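Local coordinates for protein 3-hydroxy-3-methylglutaryl-CoA lyase (Acinetobacter baumannii, PDB 6NDS) that belongs to the HMGL-like family of TIM-barrel enzymes and binds coenzyme A and a zinc ion, at residues Val34-Asp37 against Lys38-Leu42; Phe59-Pro62 against Lys63-Pro66. One frame throughout, in Å; residues are numbered along the deposited sequence. Where two conformers were deposited one is given.

Interaction 1 of 2, residues Val34-Asp37 against Lys38-Leu42; sequences VPTD and KKIDL
Lys39 reaches back along the chain to the carbonyl of Val34, its NZ lying 2.6 Å from Val34 O in the plane of that carbonyl, with a C=O...N angle of 159°. The long side chain runs extended until its last torsion, where a bend (chi4 80°) brings the ammonium group onto the oxygen. A water accepts from both Val34 N and Lys39 NZ, and Asp70 forms a salt bridge with the same ammonium. Several acceptors thus surround the nitrogen of a largely buried lysine, which probably helps it keep its charge. Pro35 is the N-cap of helix 36-46, which leads into strand 53-58 of the TIM barrel. Proline suits the place because a residue there needs no N-H for the helix, while its O takes the N-H of Lys39 at 2.9 Å and, weakly, that of Lys38. The i to i+4 series continues with Ile40 N to Thr36 O and Asp41 N to Asp37 O, both 3.0 Å. Thr36 turns its OG1 to Asp70, leaving CG2 4.2 Å from Ile40 CD1. Val34 CG1 packs against Lys39 CG at 3.7 Å, and CD of Lys38 lies 4.0 Å from Pro35 CG.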
loop_
_atom_site.group_PDB
_atom_site.type_symbol
_atom_site.label_atom_id
_atom_site.label_comp_id
_atom_site.label_asym_id
_atom_site.label_seq_id
_atom_site.Cartn_x
_atom_site.Cartn_y
_atom_site.Cartn_z
ATOM N N VAL A 34 -13.929 21.911 -8.705
ATOM C CA VAL A 34 -14.642 21.054 -9.642
ATOM C C VAL A 34 -16.027 21.657 -9.861
ATOM O O VAL A 34 -16.795 21.767 -8.886
ATOM C CB VAL A 34 -14.754 19.610 -9.144
ATOM C CG1 VAL A 34 -15.593 18.777 -10.117
ATOM C CG2 VAL A 34 -13.359 18.997 -8.957
ATOM N N PRO A 35 -16.372 22.078 -11.071
ATOM C CA PRO A 35 -17.662 22.735 -11.289
ATOM C C PRO A 35 -18.822 21.871 -10.828
ATOM O O PRO A 35 -18.775 20.637 -10.873
ATOM C CB PRO A 35 -17.711 22.942 -12.801
ATOM C CG PRO A 35 -16.290 22.927 -13.244
ATOM C CD PRO A 35 -15.550 22.036 -12.291
ATOM N N THR A 36 -19.897 22.553 -10.450
ATOM C CA THR A 36 -21.068 21.877 -9.897
ATOM C C THR A 36 -21.604 20.783 -10.822
ATOM O O THR A 36 -21.901 19.671 -10.364
ATOM C CB THR A 36 -22.130 22.926 -9.593
ATOM O OG1 THR A 36 -21.560 23.885 -8.689
ATOM C CG2 THR A 36 -23.345 22.270 -8.957
ATOM N N ASP A 37 -21.743 21.066 -12.123
ATOM C CA ASP A 37 -22.309 20.039 -12.992
ATOM C C ASP A 37 -21.344 18.879 -13.195
ATOM O O ASP A 37 -21.795 17.769 -13.500
ATOM C CB ASP A 37 -22.783 20.610 -14.341
ATOM C CG ASP A 37 -21.706 21.360 -15.125
ATOM O OD1 ASP A 37 -20.553 21.470 -14.670
ATOM O OD2 ASP A 37 -22.041 21.863 -16.214
ATOM N N LYS A 38 -20.045 19.100 -13.000
ATOM C CA LYS A 38 -19.098 17.998 -13.106
ATOM C C LYS A 38 -19.039 17.181 -11.824
ATOM O O LYS A 38 -18.763 15.977 -11.885
ATOM C CB LYS A 38 -17.714 18.526 -13.499
ATOM C CG LYS A 38 -17.712 19.148 -14.888
ATOM C CD LYS A 38 -16.327 19.583 -15.354
ATOM C CE LYS A 38 -16.430 20.417 -16.619
ATOM N NZ LYS A 38 -15.101 20.639 -17.248
ATOM N N LYS A 39 -19.297 17.806 -10.665
ATOM C CA LYS A 39 -19.508 17.035 -9.442
ATOM C C LYS A 39 -20.718 16.124 -9.605
ATOM O O LYS A 39 -20.678 14.941 -9.240
ATOM C CB LYS A 39 -19.717 17.961 -8.236
ATOM C CG LYS A 39 -18.479 18.735 -7.744
ATOM C CD LYS A 39 -18.776 19.308 -6.352
ATOM C CE LYS A 39 -17.645 20.172 -5.810
ATOM N NZ LYS A 39 -17.674 21.548 -6.400
ATOM N N ILE A 40 -21.800 16.669 -10.162
ATOM C CA ILE A 40 -23.016 15.894 -10.395
ATOM C C ILE A 40 -22.733 14.742 -11.349
ATOM O O ILE A 40 -23.135 13.597 -11.100
ATOM C CB ILE A 40 -24.138 16.812 -10.918
ATOM C CG1 ILE A 40 -24.641 17.718 -9.786
ATOM C CG2 ILE A 40 -25.267 15.994 -11.493
ATOM C CD1 ILE A 40 -25.429 18.897 -10.253
ATOM N N ASP A 41 -21.988 15.012 -12.425
ATOM C CA ASP A 41 -21.650 13.964 -13.391
ATOM C C ASP A 41 -20.843 12.848 -12.742
ATOM O O ASP A 41 -21.058 11.663 -13.025
ATOM C CB ASP A 41 -20.854 14.557 -14.558
ATOM C CG ASP A 41 -21.726 15.276 -15.565
ATOM O OD1 ASP A 41 -22.968 15.206 -15.459
ATOM O OD2 ASP A 41 -21.158 15.916 -16.476
ATOM N N LEU A 42 -19.872 13.219 -11.901
ATOM C CA LEU A 42 -19.032 12.230 -11.231
ATOM C C LEU A 42 -19.869 11.324 -10.339
ATOM O O LEU A 42 -19.737 10.093 -10.383
ATOM C CB LEU A 42 -17.950 12.934 -10.413
ATOM C CG LEU A 42 -17.112 12.016 -9.511
ATOM C CD1 LEU A 42 -16.278 11.053 -10.338
ATOM C CD2 LEU A 42 -16.241 12.853 -8.567
HETATM O O HOH W 1 -14.653 21.455 -5.876
#

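Interaction 2 of 2, residues Phe59-Pro62 against Lys63-Pro66. With COA (coenzyme A), chain B.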
loop_
_atom_site.group_PDB
_atom_site.type_symbol
_atom_site.label_atom_id
_atom_site.label_comp_id
_atom_site.label_asym_id
_atom_site.label_seq_id
_atom_site.Cartn_x
_atom_site.Cartn_y
_atom_site.Cartn_z
ATOM N N PHE A 59 -22.200 19.639 4.317
ATOM C CA PHE A 59 -22.953 20.850 4.624
ATOM C C PHE A 59 -22.215 21.584 5.734
ATOM O O PHE A 59 -22.630 21.584 6.892
ATOM C CB PHE A 59 -24.404 20.497 4.968
ATOM C CG PHE A 59 -25.124 19.886 3.796
ATOM C CD1 PHE A 59 -25.763 20.698 2.871
ATOM C CD2 PHE A 59 -25.089 18.520 3.576
ATOM C CE1 PHE A 59 -26.389 20.152 1.765
ATOM C CE2 PHE A 59 -25.705 17.963 2.461
ATOM C CZ PHE A 59 -26.365 18.791 1.559
ATOM N N VAL A 60 -21.095 22.202 5.351
ATOM C CA VAL A 60 -20.167 22.839 6.276
ATOM C C VAL A 60 -19.955 24.282 5.834
ATOM O O VAL A 60 -20.400 24.704 4.766
ATOM C CB VAL A 60 -18.817 22.086 6.349
ATOM C CG1 VAL A 60 -19.026 20.652 6.827
ATOM C CG2 VAL A 60 -18.125 22.090 4.980
ATOM N N SER A 61 -19.274 25.039 6.688
ATOM C CA SER A 61 -19.012 26.441 6.401
ATOM C C SER A 61 -18.301 26.577 5.060
ATOM O O SER A 61 -17.316 25.871 4.813
ATOM C CB SER A 61 -18.146 27.058 7.499
ATOM O OG SER A 61 -17.691 28.342 7.102
ATOM N N PRO A 62 -18.757 27.461 4.173
ATOM C CA PRO A 62 -17.994 27.706 2.944
ATOM C C PRO A 62 -16.664 28.388 3.208
ATOM O O PRO A 62 -15.780 28.333 2.344
ATOM C CB PRO A 62 -18.934 28.599 2.120
ATOM C CG PRO A 62 -19.730 29.327 3.157
ATOM C CD PRO A 62 -19.939 28.335 4.277
ATOM N N LYS A 63 -16.493 29.030 4.372
ATOM C CA LYS A 63 -15.184 29.579 4.716
ATOM C C LYS A 63 -14.205 28.473 5.082
ATOM O O LYS A 63 -13.004 28.593 4.817
ATOM C CB LYS A 63 -15.309 30.574 5.868
ATOM C CG LYS A 63 -16.099 31.826 5.527
ATOM C CD LYS A 63 -16.147 32.767 6.727
ATOM C CE LYS A 63 -16.908 34.038 6.412
ATOM N NZ LYS A 63 -16.865 34.994 7.560
ATOM N N ALA A 64 -14.702 27.399 5.687
ATOM C CA ALA A 64 -13.870 26.260 6.054
ATOM C C ALA A 64 -13.513 25.401 4.845
ATOM O O ALA A 64 -12.350 25.025 4.669
ATOM C CB ALA A 64 -14.590 25.415 7.105
ATOM N N ILE A 65 -14.501 25.056 4.022
ATOM C CA ILE A 65 -14.295 24.119 2.917
ATOM C C ILE A 65 -14.943 24.708 1.671
ATOM O O ILE A 65 -16.040 24.286 1.286
ATOM C CB ILE A 65 -14.867 22.729 3.245
ATOM C CG1 ILE A 65 -14.326 22.216 4.586
ATOM C CG2 ILE A 65 -14.564 21.707 2.127
ATOM C CD1 ILE A 65 -12.884 21.712 4.530
ATOM N N PRO A 66 -14.304 25.678 1.018
ATOM C CA PRO A 66 -14.938 26.305 -0.156
ATOM C C PRO A 66 -15.193 25.342 -1.296
ATOM O O PRO A 66 -16.132 25.559 -2.067
ATOM C CB PRO A 66 -13.944 27.407 -0.554
ATOM C CG PRO A 66 -12.686 27.113 0.172
ATOM C CD PRO A 66 -13.063 26.360 1.415
HETATM N N1A COA B . -22.921 25.279 6.973
HETATM C C2A COA B . -22.862 26.534 6.505
HETATM N N3A COA B . -22.739 27.680 7.174
HETATM C C4A COA B . -22.661 27.448 8.495
HETATM C C5A COA B . -22.696 26.224 9.126
HETATM C C6A COA B . -22.832 25.083 8.313
HETATM N N6A COA B . -22.890 23.843 8.789
HETATM N N7A COA B . -22.592 26.388 10.502
HETATM C C8A COA B . -22.494 27.687 10.674
HETATM N N9A COA B . -22.531 28.383 9.489
HETATM C C1B COA B . -22.477 29.834 9.300
HETATM C C2B COA B . -23.562 30.607 10.048
HETATM O O2B COA B . -24.828 30.605 9.426
HETATM C C3B COA B . -22.897 31.979 10.125
HETATM O O3B COA B . -22.875 32.596 8.841
HETATM P P3B COA B . -22.642 34.191 8.984
HETATM O O7A COA B . -21.148 34.438 9.104
HETATM O O8A COA B . -23.389 34.607 10.237
HETATM O O9A COA B . -23.231 34.819 7.735
HETATM C C4B COA B . -21.515 31.537 10.572
HETATM O O4B COA B . -21.254 30.340 9.789
HETATM C C5B COA B . -21.502 31.158 12.030
HETATM O O5B COA B . -20.170 30.785 12.413
HETATM P P1A COA B . -20.025 29.904 13.739
HETATM O O1A COA B . -21.325 29.250 14.067
HETATM O O2A COA B . -19.298 30.683 14.786
HETATM O O3A COA B . -19.058 28.775 13.149
HETATM P P2A COA B . -17.515 28.799 12.736
HETATM O O4A COA B . -16.693 28.799 13.982
HETATM O O5A COA B . -17.270 29.854 11.708
HETATM O O6A COA B . -17.415 27.376 12.001
HETATM C CBP COA B . -18.077 25.107 11.657
HETATM C CCP COA B . -17.816 26.177 12.711
HETATM C CDP COA B . -18.326 23.752 12.329
HETATM C CEP COA B . -19.318 25.498 10.846
HETATM C CAP COA B . -16.846 25.042 10.751
HETATM O OAP COA B . -15.686 24.898 11.558
HETATM C C9P COA B . -16.891 23.899 9.750
HETATM O O9P COA B . -17.662 23.935 8.796
HETATM N N8P COA B . -16.054 22.896 9.962
HETATM C C7P COA B . -16.059 21.674 9.169
HETATM C C6P COA B . -14.819 21.565 8.319
HETATM C C5P COA B . -14.736 20.229 7.613
HETATM O O5P COA B . -15.692 19.794 6.974
HETATM N N4P COA B . -13.576 19.569 7.716
HETATM C C3P COA B . -13.252 18.363 6.967
HETATM C C2P COA B . -14.222 17.239 7.240
HETATM S S1P COA B . -14.387 16.901 9.012
HETATM O O HOH W 2 -18.684 24.430 2.204
#
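The coenzyme A pocket is lined here by a single helix-like turn, outside any regular helix, in which Ser61 binds forward to Lys63, Ala64 and Ile65 while also holding the ligand. Its carbonyl accepts from Ile65 N at 3.0 Å, with an N-H...O angle of 165°, and more weakly from Ala64 N. The hydroxyl lies anti to the backbone N (chi1 169°), which swings OG over the start of the turn, where it accepts weakly from Lys63 N at 3.1 Å and Ala64 N at 3.4 Å, an ST motif. Serine suits the place because its short hydroxyl can reach the N-H groups two and three residues on. Pro62, which has no N-H to satisfy, fits the first corner of the turn.

The turn belongs to the loop that leads from strand 53-58 to helix 71-77, at the C-terminal end of the strand, where TIM-barrel enzymes carry their binding sites. Backbone groups in succession read the ligand: Phe59 O accepts from the adenine amino group N6A at 3.0 Å, and Ser61 N donates to the pantetheine carbonyl O9P at 2.9 Å. Between them Val60 sends its two branches different ways, CG1 toward the ligand's O5P and CG2 onto Ile65 CB at 3.7 Å. Ile65 in turn lays CG1 3.6 Å from COA C5P, so the two branched residues make an apolar wall along the pantetheine arm. Ala64 CB comes 3.8 Å from COA O9P, a small side chain that probably suits this place close to the arm. A water lies within hydrogen-bonding distance of Val60 O and Ile65 O, and Arg98 donates to Val60 O. The extended side chain of Lys63 leads away from the turn at the exposed surface.

Interactions 1 and 2 follow one another in the chain, with strand 53-58 between them; their centres are about 17 Å apart and they do not touch. Both are local and partly buried, and each has a proline at its turn, a position with no N-H to satisfy. Interaction 1 starts a regular helix in the outer layer of the barrel, where successive carbonyls serve the helix and Lys39 is paired with Asp70. Interaction 2 lines the coenzyme A pocket without a regular helix, through one good backbone bond and several weak ones to a single serine. Asp70, the partner of Lys39 and Thr36, lies at the end of the same loop as interaction 2, just before helix 71-77.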